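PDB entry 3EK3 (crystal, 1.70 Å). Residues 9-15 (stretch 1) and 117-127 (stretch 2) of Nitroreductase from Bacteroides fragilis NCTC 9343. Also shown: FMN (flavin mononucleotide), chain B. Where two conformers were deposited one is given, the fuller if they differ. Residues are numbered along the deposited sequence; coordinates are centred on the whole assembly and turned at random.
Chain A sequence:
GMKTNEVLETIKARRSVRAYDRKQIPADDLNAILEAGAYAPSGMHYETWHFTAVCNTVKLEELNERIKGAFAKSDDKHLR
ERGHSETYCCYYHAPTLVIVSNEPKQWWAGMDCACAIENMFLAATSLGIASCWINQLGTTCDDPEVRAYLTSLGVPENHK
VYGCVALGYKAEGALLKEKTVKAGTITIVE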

ATOM      1  N   GLU A   9       4.081 -15.163  -8.630  1.00 12.72           N
ATOM      2  CA  GLU A   9       5.300 -15.696  -8.040  0.50 14.15           C
ATOM      3  C   GLU A   9       6.188 -14.584  -7.478  1.00 12.23           C
ATOM      4  O   GLU A   9       6.819 -14.779  -6.433  1.00 13.62           O
ATOM      5  N   THR A  10       6.217 -13.431  -8.138  1.00 12.30           N
ATOM      6  CA  THR A  10       7.039 -12.312  -7.690  1.00  9.47           C
ATOM      7  C   THR A  10       6.447 -11.780  -6.401  1.00 11.20           C
ATOM      8  O   THR A  10       7.160 -11.502  -5.468  1.00  9.53           O
ATOM      9  N   ILE A  11       5.129 -11.752  -6.338  1.00 11.78           N
ATOM     10  CA  ILE A  11       4.450 -11.306  -5.114  1.00 11.38           C
ATOM     11  C   ILE A  11       4.816 -12.207  -3.910  1.00 12.43           C
ATOM     12  O   ILE A  11       5.121 -11.704  -2.824  1.00 13.03           O
ATOM     13  N   LYS A  12       4.751 -13.521  -4.080  1.00 13.39           N
ATOM     14  CA  LYS A  12       5.175 -14.455  -3.030  1.00 14.47           C
ATOM     15  C   LYS A  12       6.663 -14.393  -2.720  1.00 14.74           C
ATOM     16  O   LYS A  12       7.053 -14.655  -1.586  1.00 13.57           O
ATOM     17  N   ALA A  13       7.489 -14.051  -3.708  1.00 12.23           N
ATOM     18  CA  ALA A  13       8.947 -14.083  -3.542  1.00 13.34           C
ATOM     19  C   ALA A  13       9.498 -12.819  -2.886  1.00 11.46           C
ATOM     20  O   ALA A  13      10.608 -12.845  -2.349  1.00 12.68           O
ATOM     21  N   ARG A  14       8.741 -11.732  -2.929  1.00 12.03           N
ATOM     22  CA  ARG A  14       9.156 -10.464  -2.310  1.00 11.56           C
ATOM     23  C   ARG A  14       9.403 -10.631  -0.824  1.00 13.07           C
ATOM     24  O   ARG A  14       8.508 -11.052  -0.077  1.00 14.29           O
ATOM     25  N   ARG A  15      10.598 -10.247  -0.386  1.00 11.99           N
ATOM     26  CA  ARG A  15      10.956 -10.338   1.027  1.00 12.66           C
ATOM     27  C   ARG A  15      11.617  -9.053   1.497  1.00 11.27           C
ATOM     28  O   ARG A  15      12.163  -8.275   0.702  1.00 12.25           O
ATOM     29  N   ILE A 117       4.855   2.212  -2.664  1.00 11.04           N
ATOM     30  CA  ILE A 117       5.952   1.470  -2.070  1.00 10.58           C
ATOM     31  C   ILE A 117       5.844  -0.002  -2.462  1.00 12.21           C
ATOM     32  O   ILE A 117       6.843  -0.605  -2.898  1.00 11.69           O
ATOM     33  N   GLU A 118       4.647  -0.584  -2.345  1.00 10.80           N
ATOM     34  CA  GLU A 118       4.459  -1.983  -2.711  1.00 10.13           C
ATOM     35  C   GLU A 118       4.809  -2.222  -4.174  1.00 12.10           C
ATOM     36  O   GLU A 118       5.497  -3.193  -4.461  1.00 10.73           O
ATOM     37  N   ASN A 119       4.393  -1.340  -5.072  1.00 13.43           N
ATOM     38  CA  ASN A 119       4.825  -1.441  -6.482  1.00 12.05           C
ATOM     39  C   ASN A 119       6.354  -1.481  -6.641  1.00 11.19           C
ATOM     40  O   ASN A 119       6.897  -2.263  -7.410  1.00 11.34           O
HETATM   41  N   MSE A 120       7.030  -0.596  -5.934  1.00 12.85           N
HETATM   42  CA  MSE A 120       8.480  -0.489  -5.983  1.00 11.23           C
HETATM   43  C   MSE A 120       9.153  -1.775  -5.510  1.00 10.84           C
HETATM   44  O   MSE A 120      10.071  -2.272  -6.178  1.00 10.64           O
ATOM     45  N   PHE A 121       8.664  -2.344  -4.401  1.00 11.07           N
ATOM     46  CA  PHE A 121       9.165  -3.643  -3.892  1.00 10.81           C
ATOM     47  C   PHE A 121       9.060  -4.724  -4.959  1.00  9.41           C
ATOM     48  O   PHE A 121       9.991  -5.495  -5.214  1.00 12.64           O
ATOM     49  N   LEU A 122       7.873  -4.785  -5.568  1.00 10.95           N
ATOM     50  CA  LEU A 122       7.597  -5.800  -6.578  1.00  8.78           C
ATOM     51  C   LEU A 122       8.403  -5.581  -7.859  1.00  9.83           C
ATOM     52  O   LEU A 122       8.982  -6.515  -8.421  1.00  9.46           O
ATOM     53  N   ALA A 123       8.478  -4.331  -8.291  1.00 11.80           N
ATOM     54  CA  ALA A 123       9.344  -3.954  -9.395  1.00  9.70           C
ATOM     55  C   ALA A 123      10.796  -4.391  -9.086  1.00 13.11           C
ATOM     56  O   ALA A 123      11.465  -4.984  -9.922  1.00 12.27           O
ATOM     57  N   ALA A 124      11.275  -4.063  -7.892  1.00 12.79           N
ATOM     58  CA  ALA A 124      12.645  -4.402  -7.495  1.00 12.63           C
ATOM     59  C   ALA A 124      12.842  -5.903  -7.515  1.00 10.67           C
ATOM     60  O   ALA A 124      13.809  -6.400  -8.081  1.00 11.42           O
ATOM     61  N   THR A 125      11.907  -6.648  -6.923  1.00  9.94           N
ATOM     62  CA  THR A 125      12.026  -8.106  -6.893  1.00 11.61           C
ATOM     63  C   THR A 125      12.093  -8.645  -8.309  1.00 12.44           C
ATOM     64  O   THR A 125      12.900  -9.534  -8.590  1.00 11.18           O
ATOM     65  N   SER A 126      11.263  -8.113  -9.205  1.00 12.87           N
ATOM     66  CA  SER A 126      11.251  -8.627 -10.598  1.00 10.58           C
ATOM     67  C   SER A 126      12.560  -8.385 -11.334  1.00 13.88           C
ATOM     68  O   SER A 126      12.811  -9.037 -12.343  1.00 13.55           O
ATOM     69  N   LEU A 127      13.389  -7.485 -10.818  1.00 12.63           N
ATOM     70  CA  LEU A 127      14.683  -7.129 -11.395  1.00 11.54           C
ATOM     71  C   LEU A 127      15.895  -7.689 -10.632  1.00 11.81           C
ATOM     72  O   LEU A 127      17.051  -7.326 -10.915  1.00 11.33           O
TER

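Two helices meet here nearly at right angles, their axes crossing at 103° with a closest approach of 9.3 Å. No hydrogen bond joins the two stretches; apart from one long salt bridge, they are held by close packing, and the two arginines of stretch 1 also bind the flavin phosphate.

Glu9, at the solvent-exposed start of stretch 1, makes no contact with stretch 2. The packing begins with Thr10, whose CA-to-CB bond points toward the partner helix. In the m rotamer, Thr10 CG2 lies 3.7 Å from Leu122 O and 3.8 Å from Thr125 CG2, with Ser126 N at 3.9 Å. A short β-branched side chain suits this place: it offers a methyl to a close backbone, where the CA atoms of Thr10 and Ser126 are 6.3 Å apart, while its OG1 finds a hydrogen bond elsewhere in the structure.

Ile11 (m, t) is buried, and its CA-to-CB bond points away from stretch 2. Leu122 closes the gap: it leaves its helix sideways, but its m, t conformation brings its end nearer, placing Leu122 CD2 3.8 Å from Ile11 CA and 3.9 Å from Ile11 CG1. The branched tip thus packs beside the neighbouring backbone. Lys12 points away with an extended tail and takes no part. Ala13 points sideways and touches lightly, Ala13 CB lying 4.4 Å from Thr125 CG2.

Arg14, the first residue to leave helical geometry, buries the most surface in the contact. Its chi1 is t and its chi2 lies between wells at -140°. The aliphatic part packs against stretch 2: Arg14 CB lies 4.0 Å from Leu122 CD2, Arg14 CG 3.7 Å from Thr125 OG1, and Arg14 CD 3.5 Å from Phe121 CB. Thr125 OG1 is satisfied within its own helix, donating to Phe121 O at 3.0 Å, so a carbon neighbour leaves it no unmet donor. Glu118, t at chi1 and p at chi2, brings its carboxylate to a long salt bridge, Glu118 OE2 to Arg14 NE at 3.8 Å. Beyond, FMN O3P lies at the guanidinium's edge, near its plane: Arg14 NH1 donates to FMN O3P at 2.8 Å, and Arg14 NH2 to FMN O1P at 3.0 Å and FMN O3P at 3.2 Å. Arginine suits this position by joining a long apolar stem to a charged, multiply donating head.

Arg15 points away from stretch 2, its first three chi angles all m, and Arg15 NE donates to FMN O2P at 2.8 Å. Consecutive arginines thus bind one phosphate, but only Arg14 also packs against stretch 2.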

ATOM      1  CB  GLU A   9       6.057 -16.592  -9.022  0.50 14.53           C
ATOM      2  CG  GLU A   9       5.325 -17.911  -9.306  0.50 17.68           C
ATOM      3  CD  GLU A   9       4.992 -18.708  -8.037  0.50 17.39           C
ATOM      4  OE1 GLU A   9       5.907 -19.016  -7.250  0.50 20.18           O
ATOM      5  OE2 GLU A   9       3.808 -19.026  -7.830  0.50 20.90           O
ATOM      6  CB  THR A  10       7.102 -11.192  -8.737  1.00 11.46           C
ATOM      7  OG1 THR A  10       7.663 -11.724  -9.962  1.00 10.06           O
ATOM      8  CG2 THR A  10       7.938 -10.016  -8.254  1.00 14.60           C
ATOM      9  CB  ILE A  11       2.919 -11.252  -5.320  1.00 14.68           C
ATOM     10  CG1 ILE A  11       2.549  -9.981  -6.120  1.00 13.48           C
ATOM     11  CG2 ILE A  11       2.182 -11.277  -3.988  1.00 11.49           C
ATOM     12  CD1 ILE A  11       1.096  -9.919  -6.635  1.00 10.94           C
ATOM     13  CB  LYS A  12       4.792 -15.887  -3.387  1.00 13.16           C
ATOM     14  CG  LYS A  12       3.311 -16.164  -3.384  1.00 21.77           C
ATOM     15  CD  LYS A  12       3.093 -17.514  -4.068  1.00 24.48           C
ATOM     16  CE  LYS A  12       1.818 -18.161  -3.692  1.00 36.30           C
ATOM     17  NZ  LYS A  12       1.741 -19.558  -4.263  1.00 40.02           N
ATOM     18  CB  ALA A  13       9.638 -14.312  -4.873  1.00 15.35           C
ATOM     19  CB  ARG A  14       8.118  -9.370  -2.538  1.00 11.33           C
ATOM     20  CG  ARG A  14       8.513  -8.001  -1.994  1.00 10.06           C
ATOM     21  CD  ARG A  14       7.368  -7.256  -1.335  1.00  8.93           C
ATOM     22  NE  ARG A  14       6.659  -8.082  -0.372  1.00  9.38           N
ATOM     23  CZ  ARG A  14       7.085  -8.343   0.861  1.00  9.43           C
ATOM     24  NH1 ARG A  14       8.207  -7.830   1.316  1.00 10.39           N
ATOM     25  NH2 ARG A  14       6.388  -9.157   1.620  1.00 10.27           N
ATOM     26  CB  ARG A  15      11.890 -11.534   1.294  1.00 13.90           C
ATOM     27  CG  ARG A  15      11.302 -12.929   0.992  1.00 10.00           C
ATOM     28  CD  ARG A  15      10.069 -13.261   1.807  1.00 13.64           C
ATOM     29  NE  ARG A  15      10.337 -13.271   3.244  1.00  8.17           N
ATOM     30  CZ  ARG A  15      11.001 -14.223   3.894  1.00  8.20           C
ATOM     31  NH1 ARG A  15      11.481 -15.283   3.233  1.00 11.25           N
ATOM     32  NH2 ARG A  15      11.196 -14.123   5.215  1.00 14.12           N
ATOM     33  CB  ILE A 117       6.009   1.652  -0.556  1.00 13.95           C
ATOM     34  CG1 ILE A 117       6.554   3.048  -0.233  1.00 11.34           C
ATOM     35  CG2 ILE A 117       6.909   0.580   0.081  1.00 13.18           C
ATOM     36  CD1 ILE A 117       6.358   3.476   1.205  1.00 11.57           C
ATOM     37  CB  GLU A 118       3.062  -2.474  -2.350  1.00 11.93           C
ATOM     38  CG  GLU A 118       2.783  -3.973  -2.508  1.00 10.89           C
ATOM     39  CD  GLU A 118       3.678  -4.867  -1.657  1.00 15.50           C
ATOM     40  OE1 GLU A 118       4.311  -4.351  -0.755  1.00 11.65           O
ATOM     41  OE2 GLU A 118       3.785  -6.102  -1.899  1.00 12.09           O
ATOM     42  CB  ASN A 119       4.234  -0.273  -7.307  1.00 14.32           C
ATOM     43  CG  ASN A 119       2.800  -0.514  -7.702  1.00 13.41           C
ATOM     44  OD1 ASN A 119       2.198  -1.530  -7.313  1.00 11.26           O
ATOM     45  ND2 ASN A 119       2.237   0.412  -8.500  1.00 10.05           N
HETATM   46  CB  MSE A 120       8.932   0.693  -5.122  1.00 11.65           C
HETATM   47  CG  MSE A 120       8.629   2.011  -5.742  1.00 13.40           C
HETATM   48 SE   MSE A 120       9.609   3.436  -4.784  0.75 12.26          SE
HETATM   49  CE  MSE A 120       8.563   4.941  -5.421  1.00 17.96           C
ATOM     50  CB  PHE A 121       8.392  -4.151  -2.684  1.00 10.33           C
ATOM     51  CG  PHE A 121       8.554  -3.325  -1.401  1.00  9.70           C
ATOM     52  CD1 PHE A 121       9.712  -2.571  -1.108  1.00  7.38           C
ATOM     53  CD2 PHE A 121       7.560  -3.399  -0.437  1.00  9.95           C
ATOM     54  CE1 PHE A 121       9.809  -1.855   0.113  1.00 14.22           C
ATOM     55  CE2 PHE A 121       7.657  -2.712   0.787  1.00 12.14           C
ATOM     56  CZ  PHE A 121       8.795  -1.936   1.050  1.00 13.42           C
ATOM     57  CB  LEU A 122       6.091  -5.852  -6.845  1.00 11.15           C
ATOM     58  CG  LEU A 122       5.235  -6.321  -5.661  1.00 11.11           C
ATOM     59  CD1 LEU A 122       3.710  -6.231  -5.975  1.00  9.22           C
ATOM     60  CD2 LEU A 122       5.603  -7.735  -5.175  1.00  9.14           C
ATOM     61  CB  ALA A 123       9.257  -2.458  -9.621  1.00  9.37           C
ATOM     62  CB  ALA A 124      12.949  -3.846  -6.127  1.00 12.47           C
ATOM     63  CB  THR A 125      10.871  -8.752  -6.110  1.00 12.58           C
ATOM     64  OG1 THR A 125      10.881  -8.287  -4.761  1.00 13.68           O
ATOM     65  CG2 THR A 125      11.021 -10.279  -6.102  1.00  9.88           C
ATOM     66  CB  SER A 126      10.109  -8.017 -11.407  1.00 12.44           C
ATOM     67  OG  SER A 126      10.446  -6.708 -11.816  1.00 12.73           O
ATOM     68  CB  LEU A 127      14.765  -5.615 -11.472  1.00 13.91           C
ATOM     69  CG  LEU A 127      13.760  -4.939 -12.419  1.00 14.27           C
ATOM     70  CD1 LEU A 127      13.683  -3.428 -12.119  1.00 11.51           C
ATOM     71  CD2 LEU A 127      14.090  -5.165 -13.869  1.00 14.24           C
TER
HETATM   72  N1  FMN B 200      11.259  -3.643   8.243  1.00 14.89           N
HETATM   73  C2  FMN B 200      12.370  -3.042   8.788  1.00 14.60           C
HETATM   74  O2  FMN B 200      13.450  -3.641   8.826  1.00 17.51           O
HETATM   75  N3  FMN B 200      12.313  -1.780   9.338  1.00 17.75           N
HETATM   76  C4  FMN B 200      11.139  -1.108   9.352  1.00 18.47           C
HETATM   77  O4  FMN B 200      11.182   0.097   9.651  1.00 13.78           O
HETATM   78  C4A FMN B 200      10.007  -1.707   8.784  1.00 15.66           C
HETATM   79  N5  FMN B 200       8.813  -1.032   8.769  1.00 16.92           N
HETATM   80  C5A FMN B 200       7.683  -1.575   8.190  1.00 13.06           C
HETATM   81  C6  FMN B 200       6.501  -0.835   8.165  1.00 14.54           C
HETATM   82  C7  FMN B 200       5.356  -1.341   7.554  1.00 15.44           C
HETATM   83  C7M FMN B 200       4.127  -0.458   7.341  1.00 14.23           C
HETATM   84  C8  FMN B 200       5.423  -2.594   6.931  1.00 18.56           C
HETATM   85  C8M FMN B 200       4.387  -2.947   5.890  1.00 15.19           C
HETATM   86  C9  FMN B 200       6.613  -3.329   6.956  1.00 14.46           C
HETATM   87  C9A FMN B 200       7.754  -2.831   7.577  1.00 13.84           C
HETATM   88  N10 FMN B 200       8.960  -3.552   7.633  1.00 12.98           N
HETATM   89  C10 FMN B 200      10.077  -2.974   8.188  1.00 12.90           C
HETATM   90  C1' FMN B 200       9.085  -4.907   6.978  1.00 15.41           C
HETATM   91  C2' FMN B 200       8.335  -5.966   7.795  1.00 12.86           C
HETATM   92  O2' FMN B 200       9.069  -6.290   8.962  1.00 15.19           O
HETATM   93  C3' FMN B 200       8.207  -7.206   6.928  1.00 12.56           C
HETATM   94  O3' FMN B 200       7.313  -6.909   5.878  1.00 13.29           O
HETATM   95  C4' FMN B 200       7.641  -8.414   7.701  1.00 13.72           C
HETATM   96  O4' FMN B 200       8.575  -8.860   8.675  1.00 15.46           O
HETATM   97  C5' FMN B 200       7.311  -9.563   6.751  1.00 17.28           C
HETATM   98  O5' FMN B 200       8.493 -10.021   6.106  1.00 16.62           O
HETATM   99  P   FMN B 200       8.636 -10.064   4.492  1.00 16.01           P
HETATM  100  O1P FMN B 200       7.449 -10.761   3.954  1.00 16.69           O
HETATM  101  O2P FMN B 200      10.004 -10.684   4.151  1.00 16.94           O
HETATM  102  O3P FMN B 200       8.537  -8.653   3.969  1.00 16.75           O